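Local coordinates for plasmin and fibronectin-binding protein A (Streptococcus pneumoniae, PDB 4MR0) that acts as a fibronectin-dependent surface adhesin and invasin of the pneumococcus, binding human fibronectin, plasmin, plasminogen and serum albumin, at residues Y216-G225 with N236-F246; N224-T232 with G287-K295. All coordinates share one frame; numbering follows the deposited sequence.

Interaction 1. Residues Y216-G225 with N236-F246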
loop_
_atom_site.group_PDB
_atom_site.type_symbol
_atom_site.label_atom_id
_atom_site.label_comp_id
_atom_site.label_asym_id
_atom_site.label_seq_id
_atom_site.Cartn_x
_atom_site.Cartn_y
_atom_site.Cartn_z
ATOM N N TYR A 216 0.065 19.467 -2.988
ATOM C CA TYR A 216 -1.331 19.514 -2.574
ATOM C C TYR A 216 -1.342 19.344 -1.055
ATOM O O TYR A 216 -0.830 18.353 -0.542
ATOM C CB TYR A 216 -2.097 18.375 -3.249
ATOM C CG TYR A 216 -3.592 18.403 -3.044
ATOM C CD1 TYR A 216 -4.158 18.019 -1.828
ATOM C CD2 TYR A 216 -4.447 18.807 -4.072
ATOM C CE1 TYR A 216 -5.540 18.032 -1.640
ATOM C CE2 TYR A 216 -5.829 18.827 -3.891
ATOM C CZ TYR A 216 -6.366 18.438 -2.677
ATOM O OH TYR A 216 -7.729 18.462 -2.490
ATOM N N SER A 217 -1.926 20.299 -0.334
ATOM C CA SER A 217 -1.933 20.210 1.121
ATOM C C SER A 217 -3.231 20.674 1.768
ATOM O O SER A 217 -3.822 21.667 1.348
ATOM C CB SER A 217 -0.792 21.057 1.700
ATOM O OG SER A 217 0.361 21.015 0.878
ATOM N N GLY A 218 -3.649 19.955 2.803
ATOM C CA GLY A 218 -4.839 20.331 3.547
ATOM C C GLY A 218 -6.201 19.868 3.074
ATOM O O GLY A 218 -6.367 19.354 1.962
ATOM N N GLY A 219 -7.183 20.048 3.952
ATOM C CA GLY A 219 -8.548 19.686 3.635
ATOM C C GLY A 219 -8.896 18.211 3.599
ATOM O O GLY A 219 -8.184 17.340 4.113
ATOM N N THR A 220 -10.022 17.940 2.956
ATOM C CA THR A 220 -10.541 16.597 2.820
ATOM C C THR A 220 -10.911 16.366 1.368
ATOM O O THR A 220 -11.246 17.315 0.647
ATOM C CB THR A 220 -11.829 16.426 3.668
ATOM O OG1 THR A 220 -11.522 16.610 5.057
ATOM C CG2 THR A 220 -12.447 15.051 3.452
ATOM N N ILE A 221 -10.813 15.117 0.933
ATOM C CA ILE A 221 -11.228 14.747 -0.412
ATOM C C ILE A 221 -12.216 13.623 -0.157
ATOM O O ILE A 221 -11.831 12.554 0.297
ATOM C CB ILE A 221 -10.072 14.211 -1.285
ATOM C CG1 ILE A 221 -9.054 15.320 -1.548
ATOM C CG2 ILE A 221 -10.624 13.694 -2.612
ATOM C CD1 ILE A 221 -7.848 14.873 -2.400
ATOM N N ASP A 222 -13.497 13.894 -0.394
ATOM C CA ASP A 222 -14.542 12.900 -0.197
ATOM C C ASP A 222 -14.659 12.145 -1.513
ATOM O O ASP A 222 -15.240 12.638 -2.475
ATOM C CB ASP A 222 -15.870 13.595 0.117
ATOM C CG ASP A 222 -16.956 12.627 0.553
ATOM O OD1 ASP A 222 -16.876 11.440 0.188
ATOM O OD2 ASP A 222 -17.901 13.061 1.250
ATOM N N MET A 223 -14.109 10.948 -1.564
ATOM C CA MET A 223 -14.167 10.184 -2.791
ATOM C C MET A 223 -15.597 9.705 -3.066
ATOM O O MET A 223 -15.877 9.090 -4.099
ATOM C CB MET A 223 -13.158 9.045 -2.711
ATOM C CG MET A 223 -11.723 9.567 -2.587
ATOM S SD MET A 223 -10.416 8.292 -2.411
ATOM C CE MET A 223 -10.586 8.022 -0.523
ATOM N N ASN A 224 -16.482 10.001 -2.110
ATOM C CA ASN A 224 -17.922 9.748 -2.212
ATOM C C ASN A 224 -18.346 8.334 -2.612
ATOM O O ASN A 224 -19.310 8.160 -3.363
ATOM C CB ASN A 224 -18.472 10.773 -3.214
ATOM C CG ASN A 224 -19.930 11.140 -2.974
ATOM O OD1 ASN A 224 -20.486 10.901 -1.901
ATOM N ND2 ASN A 224 -20.549 11.755 -3.983
ATOM N N GLY A 225 -17.664 7.327 -2.081
ATOM C CA GLY A 225 -17.987 5.960 -2.450
ATOM C C GLY A 225 -18.901 5.118 -1.575
ATOM O O GLY A 225 -19.072 3.933 -1.853
ATOM N N ASN A 236 -24.101 7.622 -4.076
ATOM C CA ASN A 236 -24.169 8.894 -4.796
ATOM C C ASN A 236 -23.547 8.918 -6.190
ATOM O O ASN A 236 -23.634 9.930 -6.887
ATOM C CB ASN A 236 -23.535 10.008 -3.960
ATOM C CG ASN A 236 -24.221 10.200 -2.620
ATOM O OD1 ASN A 236 -25.445 10.157 -2.528
ATOM N ND2 ASN A 236 -23.432 10.432 -1.576
ATOM N N LEU A 237 -22.910 7.823 -6.588
ATOM C CA LEU A 237 -22.278 7.725 -7.904
ATOM C C LEU A 237 -22.608 6.331 -8.426
ATOM O O LEU A 237 -21.731 5.473 -8.569
ATOM C CB LEU A 237 -20.762 7.904 -7.769
ATOM C CG LEU A 237 -20.309 9.203 -7.088
ATOM C CD1 LEU A 237 -18.821 9.134 -6.743
ATOM C CD2 LEU A 237 -20.597 10.385 -7.997
ATOM N N PRO A 238 -23.895 6.091 -8.727
ATOM C CA PRO A 238 -24.403 4.809 -9.225
ATOM C C PRO A 238 -23.814 4.239 -10.510
ATOM O O PRO A 238 -23.952 3.042 -10.764
ATOM C CB PRO A 238 -25.908 5.059 -9.330
ATOM C CG PRO A 238 -25.978 6.512 -9.670
ATOM C CD PRO A 238 -24.963 7.109 -8.725
ATOM N N LEU A 239 -23.151 5.069 -11.310
ATOM C CA LEU A 239 -22.578 4.590 -12.571
ATOM C C LEU A 239 -21.089 4.209 -12.562
ATOM O O LEU A 239 -20.601 3.641 -13.533
ATOM C CB LEU A 239 -22.812 5.624 -13.680
ATOM C CG LEU A 239 -24.266 5.984 -13.997
ATOM C CD1 LEU A 239 -24.289 6.970 -15.155
ATOM C CD2 LEU A 239 -25.059 4.735 -14.351
ATOM N N ILE A 240 -20.370 4.497 -11.481
ATOM C CA ILE A 240 -18.944 4.184 -11.431
ATOM C C ILE A 240 -18.619 2.744 -11.016
ATOM O O ILE A 240 -19.447 2.029 -10.446
ATOM C CB ILE A 240 -18.207 5.135 -10.468
ATOM C CG1 ILE A 240 -18.644 4.858 -9.025
ATOM C CG2 ILE A 240 -18.530 6.586 -10.835
ATOM C CD1 ILE A 240 -17.837 5.600 -7.984
ATOM N N ASN A 241 -17.393 2.325 -11.320
ATOM C CA ASN A 241 -16.913 0.987 -10.958
ATOM C C ASN A 241 -15.887 1.095 -9.832
ATOM O O ASN A 241 -15.562 0.107 -9.191
ATOM C CB ASN A 241 -16.284 0.272 -12.155
ATOM C CG ASN A 241 -17.318 -0.204 -13.153
ATOM O OD1 ASN A 241 -18.370 -0.747 -12.772
ATOM N ND2 ASN A 241 -17.014 -0.041 -14.442
ATOM N N SER A 242 -15.383 2.302 -9.594
ATOM C CA SER A 242 -14.413 2.564 -8.523
ATOM C C SER A 242 -14.170 4.074 -8.433
ATOM O O SER A 242 -14.394 4.798 -9.398
ATOM C CB SER A 242 -13.080 1.863 -8.809
ATOM O OG SER A 242 -12.379 2.488 -9.875
ATOM N N SER A 243 -13.757 4.558 -7.266
ATOM C CA SER A 243 -13.467 5.973 -7.114
ATOM C C SER A 243 -12.130 6.125 -6.400
ATOM O O SER A 243 -11.734 5.265 -5.605
ATOM C CB SER A 243 -14.578 6.693 -6.334
ATOM O OG SER A 243 -14.580 6.334 -4.966
ATOM N N GLY A 244 -11.439 7.221 -6.705
ATOM C CA GLY A 244 -10.144 7.502 -6.106
ATOM C C GLY A 244 -9.920 9.004 -6.053
ATOM O O GLY A 244 -10.786 9.777 -6.485
ATOM N N ALA A 245 -8.763 9.430 -5.552
ATOM C CA ALA A 245 -8.475 10.861 -5.456
ATOM C C ALA A 245 -7.393 11.360 -6.408
ATOM O O ALA A 245 -7.549 12.408 -7.039
ATOM C CB ALA A 245 -8.086 11.225 -4.016
ATOM N N PHE A 246 -6.296 10.612 -6.500
ATOM C CA PHE A 246 -5.172 11.013 -7.342
ATOM C C PHE A 246 -4.660 9.940 -8.295
ATOM O O PHE A 246 -4.547 8.776 -7.928
ATOM C CB PHE A 246 -3.982 11.436 -6.463
ATOM C CG PHE A 246 -4.174 12.742 -5.742
ATOM C CD1 PHE A 246 -3.875 13.947 -6.368
ATOM C CD2 PHE A 246 -4.615 12.762 -4.420
ATOM C CE1 PHE A 246 -4.010 15.159 -5.688
ATOM C CE2 PHE A 246 -4.752 13.967 -3.732
ATOM C CZ PHE A 246 -4.448 15.166 -4.361
HETATM O O HOH W 1 -21.772 7.282 -2.797
#
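The Tyr216 ring takes the edge of Phe246 on one face: Phe246 CZ stands over the ring centre, 3.6 Å from Tyr216 CG, and the planes meet at 85°, a T-shaped (edge-to-face) stack. Tyr216 reaches this place because its CG lies anti to the backbone N (chi1 -173°). Phe194 joins them, edge-to-face with Tyr216 and at a shallow angle to Phe246. Nearby, Ile221 CD1 abuts Phe246 CE2 at 3.5 Å while Ile221 CG2 packs on Ala245 CB. Met223 sets its sulfur against the Gly244-Ala245 peptide bond, SD lying 3.7 Å from Ala245 N.

Polar groups take over further along. Ser243 OG donates to Met223 O (3.2 Å) from above the carbonyl plane, and itself accepts from Tyr265 N; Asn182 ND2 also reaches Met223 O. The two asparagine amides are turned 37° apart, and Asn236 ND2 gives a nearly straight bond to Asn224 OD1 (3.0 Å). One water bridges Asn224 O and Asn236 N, and Leu237 CD1 packs on Asn224 CB. Strands 220-222 and 243-252, joined by a long excursion, thus face each other across the interior filled with apolar and aromatic side chains that is characteristic of a right-handed parallel beta-helix of the pectate-lyase-like type.

Interaction 2. Residues N224-T232 with G287-K295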
loop_
_atom_site.group_PDB
_atom_site.type_symbol
_atom_site.label_atom_id
_atom_site.label_comp_id
_atom_site.label_asym_id
_atom_site.label_seq_id
_atom_site.Cartn_x
_atom_site.Cartn_y
_atom_site.Cartn_z
ATOM N N ASN A 224 -16.482 10.001 -2.110
ATOM C CA ASN A 224 -17.922 9.748 -2.212
ATOM C C ASN A 224 -18.346 8.334 -2.612
ATOM O O ASN A 224 -19.310 8.160 -3.363
ATOM C CB ASN A 224 -18.472 10.773 -3.214
ATOM C CG ASN A 224 -19.930 11.140 -2.974
ATOM O OD1 ASN A 224 -20.486 10.901 -1.901
ATOM N ND2 ASN A 224 -20.549 11.755 -3.983
ATOM N N GLY A 225 -17.664 7.327 -2.081
ATOM C CA GLY A 225 -17.987 5.960 -2.450
ATOM C C GLY A 225 -18.901 5.118 -1.575
ATOM O O GLY A 225 -19.072 3.933 -1.853
ATOM N N ALA A 226 -19.491 5.699 -0.536
ATOM C CA ALA A 226 -20.383 4.939 0.347
ATOM C C ALA A 226 -21.439 4.181 -0.466
ATOM O O ALA A 226 -21.937 4.684 -1.480
ATOM C CB ALA A 226 -21.057 5.873 1.354
ATOM N N LEU A 227 -21.776 2.976 -0.010
ATOM C CA LEU A 227 -22.739 2.122 -0.703
ATOM C C LEU A 227 -24.203 2.488 -0.501
ATOM O O LEU A 227 -24.563 3.160 0.466
ATOM C CB LEU A 227 -22.561 0.667 -0.270
ATOM C CG LEU A 227 -21.193 0.006 -0.436
ATOM C CD1 LEU A 227 -21.277 -1.422 0.071
ATOM C CD2 LEU A 227 -20.764 0.039 -1.895
ATOM N N ASN A 228 -25.037 2.031 -1.434
ATOM C CA ASN A 228 -26.476 2.249 -1.357
ATOM C C ASN A 228 -26.979 1.256 -0.315
ATOM O O ASN A 228 -26.229 0.382 0.120
ATOM C CB ASN A 228 -27.149 1.979 -2.710
ATOM C CG ASN A 228 -26.746 0.645 -3.313
ATOM O OD1 ASN A 228 -26.413 -0.300 -2.596
ATOM N ND2 ASN A 228 -26.790 0.557 -4.638
ATOM N N GLU A 229 -28.241 1.373 0.080
ATOM C CA GLU A 229 -28.777 0.478 1.100
ATOM C C GLU A 229 -28.663 -1.005 0.744
ATOM O O GLU A 229 -28.549 -1.848 1.633
ATOM C CB GLU A 229 -30.232 0.837 1.413
ATOM C CG GLU A 229 -30.720 0.256 2.737
ATOM C CD GLU A 229 -32.129 0.698 3.083
ATOM O OE1 GLU A 229 -32.701 0.157 4.060
ATOM O OE2 GLU A 229 -32.663 1.591 2.384
ATOM N N GLU A 230 -28.683 -1.327 -0.546
ATOM C CA GLU A 230 -28.563 -2.720 -0.972
ATOM C C GLU A 230 -27.105 -3.171 -0.930
ATOM O O GLU A 230 -26.816 -4.365 -1.003
ATOM C CB GLU A 230 -29.093 -2.916 -2.398
ATOM C CG GLU A 230 -30.504 -2.415 -2.641
ATOM C CD GLU A 230 -30.539 -0.949 -3.035
ATOM O OE1 GLU A 230 -30.102 -0.097 -2.229
ATOM O OE2 GLU A 230 -31.005 -0.651 -4.157
ATOM N N GLY A 231 -26.190 -2.210 -0.823
ATOM C CA GLY A 231 -24.774 -2.532 -0.783
ATOM C C GLY A 231 -24.276 -3.133 -2.085
ATOM O O GLY A 231 -23.421 -4.017 -2.085
ATOM N N THR A 232 -24.806 -2.647 -3.201
ATOM C CA THR A 232 -24.421 -3.148 -4.516
ATOM C C THR A 232 -23.747 -2.077 -5.379
ATOM O O THR A 232 -23.098 -2.394 -6.374
ATOM C CB THR A 232 -25.652 -3.667 -5.285
ATOM O OG1 THR A 232 -26.546 -2.575 -5.537
ATOM C CG2 THR A 232 -26.383 -4.728 -4.471
ATOM N N GLY A 287 -11.729 4.641 5.256
ATOM C CA GLY A 287 -12.794 3.918 4.586
ATOM C C GLY A 287 -12.711 3.575 3.116
ATOM O O GLY A 287 -12.332 4.389 2.265
ATOM N N GLN A 288 -13.080 2.333 2.832
ATOM C CA GLN A 288 -13.119 1.815 1.477
ATOM C C GLN A 288 -14.395 0.990 1.383
ATOM O O GLN A 288 -14.581 0.022 2.131
ATOM C CB GLN A 288 -11.902 0.944 1.194
ATOM C CG GLN A 288 -11.904 0.341 -0.193
ATOM C CD GLN A 288 -10.583 -0.306 -0.536
ATOM O OE1 GLN A 288 -10.089 -1.168 0.198
ATOM N NE2 GLN A 288 -9.998 0.105 -1.657
ATOM N N ALA A 289 -15.280 1.386 0.477
ATOM C CA ALA A 289 -16.546 0.689 0.305
ATOM C C ALA A 289 -16.377 -0.534 -0.585
ATOM O O ALA A 289 -15.780 -0.454 -1.659
ATOM C CB ALA A 289 -17.582 1.639 -0.280
ATOM N N LEU A 290 -16.905 -1.666 -0.125
ATOM C CA LEU A 290 -16.820 -2.921 -0.861
ATOM C C LEU A 290 -18.228 -3.485 -1.070
ATOM O O LEU A 290 -18.875 -3.932 -0.123
ATOM C CB LEU A 290 -15.959 -3.920 -0.080
ATOM C CG LEU A 290 -14.558 -3.447 0.337
ATOM C CD1 LEU A 290 -13.885 -4.519 1.180
ATOM C CD2 LEU A 290 -13.718 -3.129 -0.897
ATOM N N PRO A 291 -18.722 -3.465 -2.319
ATOM C CA PRO A 291 -20.059 -3.969 -2.665
ATOM C C PRO A 291 -20.240 -5.488 -2.588
ATOM O O PRO A 291 -19.287 -6.250 -2.753
ATOM C CB PRO A 291 -20.267 -3.429 -4.077
ATOM C CG PRO A 291 -18.879 -3.446 -4.638
ATOM C CD PRO A 291 -18.060 -2.884 -3.501
ATOM N N LYS A 292 -21.481 -5.908 -2.334
ATOM C CA LYS A 292 -21.858 -7.324 -2.229
ATOM C C LYS A 292 -21.215 -8.205 -3.296
ATOM O O LYS A 292 -20.561 -9.207 -3.000
ATOM C CB LYS A 292 -23.375 -7.494 -2.388
ATOM C CG LYS A 292 -24.266 -7.139 -1.211
ATOM C CD LYS A 292 -25.718 -7.459 -1.595
ATOM C CE LYS A 292 -26.712 -7.207 -0.469
ATOM N NZ LYS A 292 -26.493 -8.103 0.701
ATOM N N THR A 293 -21.445 -7.815 -4.542
ATOM C CA THR A 293 -20.989 -8.527 -5.730
ATOM C C THR A 293 -19.502 -8.815 -5.971
ATOM O O THR A 293 -19.170 -9.669 -6.794
ATOM C CB THR A 293 -21.530 -7.814 -6.986
ATOM O OG1 THR A 293 -20.984 -8.424 -8.164
ATOM C CG2 THR A 293 -21.159 -6.338 -6.957
ATOM N N MET A 294 -18.606 -8.130 -5.271
ATOM C CA MET A 294 -17.179 -8.339 -5.506
ATOM C C MET A 294 -16.557 -9.661 -5.070
ATOM O O MET A 294 -16.871 -10.203 -4.008
ATOM C CB MET A 294 -16.376 -7.183 -4.911
ATOM C CG MET A 294 -16.548 -5.886 -5.674
ATOM S SD MET A 294 -16.183 -6.068 -7.441
ATOM C CE MET A 294 -17.851 -6.235 -8.125
ATOM N N LYS A 295 -15.661 -10.162 -5.918
ATOM C CA LYS A 295 -14.941 -11.407 -5.679
ATOM C C LYS A 295 -13.624 -11.057 -4.991
ATOM O O LYS A 295 -13.165 -9.919 -5.080
ATOM C CB LYS A 295 -14.677 -12.113 -7.014
ATOM C CG LYS A 295 -15.951 -12.470 -7.769
ATOM C CD LYS A 295 -15.678 -12.883 -9.207
ATOM C CE LYS A 295 -16.983 -13.191 -9.931
ATOM N NZ LYS A 295 -16.783 -13.473 -11.380
#
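A loop projecting from the parallel beta-helix, residues 224-232, leans here on the chain leaving the end of strand 278-289, and the two backbones are tied by a single hydrogen bond. At the inner end Ala289 CB sits against Gly225 O at 3.2 Å, and the loop then runs outward past it. Leu227 fills the middle of the contact with its two methyls on different partners: CD2 packs on Ala289 CB (3.9 Å) and Pro291 CB, whereas CD1 rests on Leu290 O at 3.5 Å. Its CG lies anti to the carbonyl carbon (chi1 -57°), which carries the branched end across to Ala289, at the end of strand 278-289, and to the proline. Tyr265 of strand 260-265 is touched by both Leu227 and Pro291.

Farther out, a type I turn from Asn228 to Gly231 reverses the loop. Gly231 N to Asn228 O closes the turn, and the Asn228 amide reaches past it, OD1 accepting from Thr232 N at 2.9 Å and ND2 donating to Thr232 OG1 at 3.3 Å, so both ends of the amide are held by one residue. Thr232 CG2 meets Lys292 CD at 4.0 Å, the aliphatic part of the lysine running past the threonine methyl. The Gly231 carbonyl points at the opposing backbone, and Lys292 N donates to Gly231 O at 2.7 Å with an N-H...O angle of 177°.

Overall arrangement
Interactions 1 and 2 overlap in sequence, sharing Asn224 and Gly225, with centres 14 Å apart. Interaction 1 is buried and joins the strands at the base of the 223-242 excursion and its first and last residues; interaction 2 is only partly buried and sets the projecting part of that same excursion against the chain leaving strand 278-289. The segments alternate in sequence, 224-232 going out before 236-246 returns to the wall of the beta-helix. At the shared corner, Asn224 belongs to the contact of interaction 1, while Gly225 lies in both. A bound manganese ion lies about 4 Å from the side chain of Leu227 in interaction 2, whereas the manganese nearest interaction 1 is about 9 Å from Gly225.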